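Long-range contact in protein yahD a copper inducible hydrolase (Lactococcus lactis subsp. lactis, PDB 3OG9), which is a copper-inducible protein of the alpha/beta-hydrolase fold, probably a hydrolase, that binds D-malate in its pocket: residues Ile125-Gln137 against His191-Leu205. Residues are numbered along the deposited sequence; the frame is centred on the assembly and turned at random.
Sequences INFDKIIAFHGMQ and HQLTQEEVLAAKKWL. Unlike the reference sequence in segment 191-205: Thr194 (reference Met), Lys202 (reference Asn). With MLT (D-malate), chain C.
His134, just past the end of strand 129-133, is hydrogen-bonded to Glu197 in the first turn of the helix, a worked example of how a buried carboxylate can serve several donors. His134 NE2 donates over 2.6 Å to Glu197 OE1, which offers its syn lone pair; the oxygen lies 18° out of the histidine ring plane. The same oxygen accepts from Thr194 N at 3.0 Å, a donor above the carboxylate plane, while Glu197 N returns a bond to Thr194 OG1, completing a capping box. With CG tucked between backbone N and carbonyl carbon (chi1 71°), the Glu197 chain extends back to these donors, and Ser155 binds OE2. Shortened to an alanine here, the side chain would probably leave His134 NE2 and Thr194 N without their shared acceptor and undo half of the capping box.

Apolar contacts continue along the strand. The Phe133 ring has Leu193 CD1 against CG at 3.3 Å, and its CZ reaches Ala201 CB at 3.7 Å. Ala201 CB also meets Ile131 CG2, whereas the other branch of Ile131 sends CG1 to Trp204 CZ3 at 3.6 Å. Toward the start of the strand, the aliphatic part of Lys129 lies by Trp204 and Leu205, its CD 3.9 Å from Leu205 CD1, while NZ turns to a salt bridge with Asp128.

Beyond the strand, His191 CE1 approaches His134 O at 3.5 Å. His191 NE2 bonds Ser110 OG and makes a weak bond to D-malate, and ND1 bonds Asp160, consistent with a Ser-His-Asp triad.

Strand 129-133 and helix 195-205 run nearly antiparallel (169°), as in the alpha/beta-hydrolase fold, where helices cover a central sheet. Strands 105-109 and 151-156 flank strand 129-133; helix 111-121 packs against Ile130 and Ala132, which point away from helix 195-205.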
loop_
_atom_site.group_PDB
_atom_site.type_symbol
_atom_site.label_atom_id
_atom_site.label_comp_id
_atom_site.label_asym_id
_atom_site.label_seq_id
_atom_site.Cartn_x
_atom_site.Cartn_y
_atom_site.Cartn_z
ATOM N N ILE A 125 -11.256 -0.404 -3.407
ATOM C CA ILE A 125 -11.348 0.463 -2.219
ATOM C C ILE A 125 -11.148 1.934 -2.642
ATOM O O ILE A 125 -10.209 2.262 -3.365
ATOM C CB ILE A 125 -10.307 0.130 -1.080
ATOM C CG1 ILE A 125 -10.396 -1.318 -0.605
ATOM C CG2 ILE A 125 -10.539 1.014 0.173
ATOM C CD1 ILE A 125 -9.662 -1.646 0.774
ATOM N N ASN A 126 -12.036 2.801 -2.167
ATOM C CA ASN A 126 -11.938 4.239 -2.399
ATOM C C ASN A 126 -11.121 4.942 -1.297
ATOM O O ASN A 126 -11.659 5.762 -0.525
ATOM C CB ASN A 126 -13.351 4.822 -2.488
ATOM C CG ASN A 126 -13.361 6.262 -2.980
ATOM O OD1 ASN A 126 -12.562 6.658 -3.836
ATOM N ND2 ASN A 126 -14.251 7.050 -2.418
ATOM N N PHE A 127 -9.827 4.619 -1.219
ATOM C CA PHE A 127 -8.920 5.353 -0.312
ATOM C C PHE A 127 -8.918 6.851 -0.646
ATOM O O PHE A 127 -9.025 7.249 -1.817
ATOM C CB PHE A 127 -7.462 4.877 -0.440
ATOM C CG PHE A 127 -7.218 3.443 -0.031
ATOM C CD1 PHE A 127 -7.436 3.026 1.277
ATOM C CD2 PHE A 127 -6.713 2.534 -0.964
ATOM C CE1 PHE A 127 -7.181 1.693 1.659
ATOM C CE2 PHE A 127 -6.452 1.221 -0.608
ATOM C CZ PHE A 127 -6.692 0.794 0.705
ATOM N N ASP A 128 -8.736 7.675 0.375
ATOM C CA ASP A 128 -8.575 9.105 0.140
ATOM C C ASP A 128 -7.179 9.419 -0.425
ATOM O O ASP A 128 -7.039 10.221 -1.366
ATOM C CB ASP A 128 -8.821 9.894 1.424
ATOM C CG ASP A 128 -8.716 11.390 1.193
ATOM O OD1 ASP A 128 -9.445 11.887 0.308
ATOM O OD2 ASP A 128 -7.891 12.049 1.864
ATOM N N LYS A 129 -6.155 8.787 0.170
ATOM C CA LYS A 129 -4.747 8.961 -0.245
ATOM C C LYS A 129 -4.003 7.647 -0.095
ATOM O O LYS A 129 -4.457 6.763 0.643
ATOM C CB LYS A 129 -4.026 9.938 0.672
ATOM C CG LYS A 129 -4.542 11.317 0.637
ATOM C CD LYS A 129 -3.754 12.206 1.528
ATOM C CE LYS A 129 -4.248 13.601 1.344
ATOM N NZ LYS A 129 -5.667 13.777 1.788
ATOM N N ILE A 130 -2.863 7.529 -0.791
ATOM C CA ILE A 130 -1.964 6.379 -0.632
ATOM C C ILE A 130 -0.529 6.860 -0.474
ATOM O O ILE A 130 -0.081 7.753 -1.180
ATOM C CB ILE A 130 -2.044 5.437 -1.867
ATOM C CG1 ILE A 130 -3.430 4.790 -1.952
ATOM C CG2 ILE A 130 -0.953 4.307 -1.800
ATOM C CD1 ILE A 130 -3.517 3.674 -2.984
ATOM N N ILE A 131 0.179 6.268 0.479
ATOM C CA ILE A 131 1.607 6.441 0.634
ATOM C C ILE A 131 2.168 5.051 0.384
ATOM O O ILE A 131 1.931 4.122 1.183
ATOM C CB ILE A 131 1.940 6.938 2.068
ATOM C CG1 ILE A 131 1.382 8.360 2.237
ATOM C CG2 ILE A 131 3.488 6.936 2.340
ATOM C CD1 ILE A 131 1.462 8.964 3.621
ATOM N N ALA A 132 2.889 4.895 -0.733
ATOM C CA ALA A 132 3.423 3.567 -1.129
ATOM C C ALA A 132 4.937 3.609 -1.122
ATOM O O ALA A 132 5.520 4.255 -1.979
ATOM C CB ALA A 132 2.953 3.197 -2.532
ATOM N N PHE A 133 5.575 2.941 -0.167
ATOM C CA PHE A 133 7.039 2.851 -0.156
ATOM C C PHE A 133 7.528 1.665 -0.947
ATOM O O PHE A 133 7.173 0.516 -0.642
ATOM C CB PHE A 133 7.583 2.780 1.265
ATOM C CG PHE A 133 7.198 3.965 2.138
ATOM C CD1 PHE A 133 7.732 5.232 1.905
ATOM C CD2 PHE A 133 6.323 3.800 3.222
ATOM C CE1 PHE A 133 7.373 6.339 2.735
ATOM C CE2 PHE A 133 5.966 4.902 4.053
ATOM C CZ PHE A 133 6.488 6.153 3.810
ATOM N N HIS A 134 8.324 1.950 -1.973
ATOM C CA HIS A 134 8.908 0.927 -2.846
ATOM C C HIS A 134 7.881 -0.017 -3.467
ATOM O O HIS A 134 8.053 -1.254 -3.482
ATOM C CB HIS A 134 10.044 0.193 -2.109
ATOM C CG HIS A 134 11.089 1.144 -1.646
ATOM N ND1 HIS A 134 11.915 1.799 -2.530
ATOM C CD2 HIS A 134 11.354 1.658 -0.423
ATOM C CE1 HIS A 134 12.664 2.664 -1.867
ATOM N NE2 HIS A 134 12.349 2.590 -0.586
ATOM N N GLY A 135 6.834 0.604 -4.015
ATOM C CA GLY A 135 5.790 -0.099 -4.723
ATOM C C GLY A 135 6.116 -0.302 -6.205
ATOM O O GLY A 135 7.097 0.261 -6.763
ATOM N N MET A 136 5.257 -1.087 -6.863
ATOM C CA MET A 136 5.434 -1.423 -8.255
ATOM C C MET A 136 4.114 -1.800 -8.874
ATOM O O MET A 136 3.136 -2.019 -8.165
ATOM C CB MET A 136 6.400 -2.606 -8.374
ATOM C CG MET A 136 5.837 -3.956 -7.848
ATOM S SD MET A 136 7.172 -5.144 -7.611
ATOM C CE MET A 136 7.877 -5.127 -9.219
ATOM N N GLN A 137 4.094 -1.890 -10.211
ATOM C CA GLN A 137 2.930 -2.435 -10.907
ATOM C C GLN A 137 2.912 -3.983 -10.810
ATOM O O GLN A 137 3.898 -4.627 -11.150
ATOM C CB GLN A 137 2.957 -1.971 -12.376
ATOM C CG GLN A 137 1.740 -2.403 -13.144
ATOM C CD GLN A 137 1.885 -2.253 -14.613
ATOM O OE1 GLN A 137 2.724 -2.919 -15.246
ATOM N NE2 GLN A 137 1.059 -1.386 -15.193
ATOM N N HIS A 191 15.747 -1.532 -2.234
ATOM C CA HIS A 191 14.381 -1.850 -1.764
ATOM C C HIS A 191 14.132 -1.487 -0.302
ATOM O O HIS A 191 12.967 -1.511 0.179
ATOM C CB HIS A 191 14.080 -3.350 -1.969
ATOM C CG HIS A 191 12.621 -3.677 -2.127
ATOM N ND1 HIS A 191 11.849 -3.170 -3.146
ATOM C CD2 HIS A 191 11.814 -4.510 -1.423
ATOM C CE1 HIS A 191 10.618 -3.640 -3.041
ATOM N NE2 HIS A 191 10.570 -4.456 -2.001
ATOM N N GLN A 192 15.211 -1.163 0.421
ATOM C CA GLN A 192 15.092 -0.878 1.861
ATOM C C GLN A 192 14.325 0.413 2.171
ATOM O O GLN A 192 14.625 1.470 1.606
ATOM C CB GLN A 192 16.489 -0.751 2.448
ATOM C CG GLN A 192 16.563 -0.523 3.948
ATOM C CD GLN A 192 17.974 -0.790 4.463
ATOM O OE1 GLN A 192 18.819 0.106 4.476
ATOM N NE2 GLN A 192 18.242 -2.044 4.838
ATOM N N LEU A 193 13.383 0.344 3.109
ATOM C CA LEU A 193 12.703 1.539 3.605
ATOM C C LEU A 193 13.668 2.465 4.391
ATOM O O LEU A 193 14.333 2.030 5.341
ATOM C CB LEU A 193 11.518 1.133 4.474
ATOM C CG LEU A 193 10.631 2.288 4.972
ATOM C CD1 LEU A 193 9.846 2.795 3.779
ATOM C CD2 LEU A 193 9.691 1.821 6.097
ATOM N N THR A 194 13.749 3.740 4.011
ATOM C CA THR A 194 14.704 4.643 4.649
ATOM C C THR A 194 14.020 5.667 5.537
ATOM O O THR A 194 12.824 6.043 5.323
ATOM C CB THR A 194 15.516 5.451 3.608
ATOM O OG1 THR A 194 14.626 6.387 3.004
ATOM C CG2 THR A 194 16.127 4.546 2.539
ATOM N N GLN A 195 14.771 6.126 6.542
ATOM C CA GLN A 195 14.276 7.166 7.458
ATOM C C GLN A 195 13.893 8.410 6.673
ATOM O O GLN A 195 12.941 9.112 7.022
ATOM C CB GLN A 195 15.326 7.485 8.554
ATOM C CG GLN A 195 15.502 6.266 9.537
ATOM C CD GLN A 195 16.574 6.415 10.641
ATOM O OE1 GLN A 195 17.529 5.618 10.724
ATOM N NE2 GLN A 195 16.381 7.384 11.516
ATOM N N GLU A 196 14.653 8.705 5.626
ATOM C CA GLU A 196 14.451 9.930 4.848
ATOM C C GLU A 196 13.163 9.844 4.030
ATOM O O GLU A 196 12.446 10.842 3.882
ATOM C CB GLU A 196 15.647 10.204 3.916
ATOM C CG GLU A 196 16.963 10.541 4.661
ATOM C CD GLU A 196 17.711 9.304 5.242
ATOM O OE1 GLU A 196 17.310 8.134 5.001
ATOM O OE2 GLU A 196 18.728 9.518 5.953
ATOM N N GLU A 197 12.850 8.669 3.503
ATOM C CA GLU A 197 11.588 8.620 2.730
ATOM C C GLU A 197 10.368 8.728 3.630
ATOM O O GLU A 197 9.353 9.285 3.229
ATOM C CB GLU A 197 11.495 7.408 1.796
ATOM C CG GLU A 197 11.306 6.062 2.471
ATOM C CD GLU A 197 11.493 4.925 1.449
ATOM O OE1 GLU A 197 12.601 4.386 1.339
ATOM O OE2 GLU A 197 10.536 4.622 0.710
ATOM N N VAL A 198 10.469 8.197 4.844
ATOM C CA VAL A 198 9.402 8.354 5.835
ATOM C C VAL A 198 9.170 9.828 6.269
ATOM O O VAL A 198 8.007 10.296 6.370
ATOM C CB VAL A 198 9.619 7.410 7.025
ATOM C CG1 VAL A 198 8.638 7.709 8.161
ATOM C CG2 VAL A 198 9.503 5.991 6.539
ATOM N N LEU A 199 10.251 10.563 6.508
ATOM C CA LEU A 199 10.110 12.008 6.759
ATOM C C LEU A 199 9.523 12.772 5.558
ATOM O O LEU A 199 8.752 13.727 5.743
ATOM C CB LEU A 199 11.431 12.631 7.229
ATOM C CG LEU A 199 11.911 12.096 8.590
ATOM C CD1 LEU A 199 13.184 12.831 9.037
ATOM C CD2 LEU A 199 10.823 12.255 9.652
ATOM N N ALA A 200 9.895 12.367 4.347
ATOM C CA ALA A 200 9.368 12.972 3.130
ATOM C C ALA A 200 7.842 12.770 3.057
ATOM O O ALA A 200 7.072 13.680 2.686
ATOM C CB ALA A 200 10.055 12.401 1.907
ATOM N N ALA A 201 7.400 11.569 3.442
ATOM C CA ALA A 201 5.955 11.245 3.434
ATOM C C ALA A 201 5.201 12.029 4.513
ATOM O O ALA A 201 4.108 12.583 4.262
ATOM C CB ALA A 201 5.765 9.744 3.627
ATOM N N LYS A 202 5.805 12.119 5.704
ATOM C CA LYS A 202 5.315 12.981 6.796
ATOM C C LYS A 202 5.113 14.432 6.326
ATOM O O LYS A 202 4.062 15.063 6.540
ATOM C CB LYS A 202 6.324 12.944 7.965
ATOM C CG LYS A 202 5.907 13.742 9.225
ATOM C CD LYS A 202 6.977 13.633 10.320
ATOM C CE LYS A 202 6.599 14.473 11.569
ATOM N NZ LYS A 202 5.361 13.971 12.271
ATOM N N LYS A 203 6.124 14.964 5.669
ATOM C CA LYS A 203 6.041 16.331 5.155
ATOM C C LYS A 203 4.960 16.461 4.086
ATOM O O LYS A 203 4.143 17.398 4.094
ATOM C CB LYS A 203 7.403 16.765 4.629
ATOM C CG LYS A 203 7.455 18.178 4.028
ATOM C CD LYS A 203 8.938 18.550 3.828
ATOM C CE LYS A 203 9.167 19.435 2.629
ATOM N NZ LYS A 203 8.147 20.511 2.554
ATOM N N TRP A 204 4.944 15.518 3.160
ATOM C CA TRP A 204 3.928 15.495 2.106
ATOM C C TRP A 204 2.515 15.444 2.687
ATOM O O TRP A 204 1.642 16.210 2.260
ATOM C CB TRP A 204 4.147 14.296 1.205
ATOM C CG TRP A 204 3.103 14.100 0.137
ATOM C CD1 TRP A 204 3.044 14.726 -1.072
ATOM C CD2 TRP A 204 2.001 13.183 0.172
ATOM N NE1 TRP A 204 1.977 14.252 -1.805
ATOM C CE2 TRP A 204 1.316 13.304 -1.067
ATOM C CE3 TRP A 204 1.523 12.273 1.122
ATOM C CZ2 TRP A 204 0.181 12.557 -1.375
ATOM C CZ3 TRP A 204 0.374 11.496 0.796
ATOM C CH2 TRP A 204 -0.254 11.634 -0.447
ATOM N N LEU A 205 2.298 14.597 3.695
ATOM C CA LEU A 205 0.978 14.530 4.316
ATOM C C LEU A 205 0.530 15.865 4.937
ATOM O O LEU A 205 -0.635 16.239 4.774
ATOM C CB LEU A 205 0.887 13.399 5.353
ATOM C CG LEU A 205 -0.537 13.012 5.778
ATOM C CD1 LEU A 205 -1.399 12.508 4.622
ATOM C CD2 LEU A 205 -0.478 11.934 6.829
HETATM C C1 MLT C . 5.461 -8.402 -4.292
HETATM O O1 MLT C . 5.274 -9.638 -4.129
HETATM O O2 MLT C . 4.562 -7.577 -3.997
HETATM C C2 MLT C . 6.765 -7.901 -4.872
HETATM O O3 MLT C . 7.627 -8.966 -5.230
HETATM C C3 MLT C . 7.470 -6.931 -3.923
HETATM C C4 MLT C . 7.961 -7.583 -2.652
HETATM O O4 MLT C . 9.044 -7.171 -2.181
HETATM O O5 MLT C . 7.344 -8.491 -2.035
#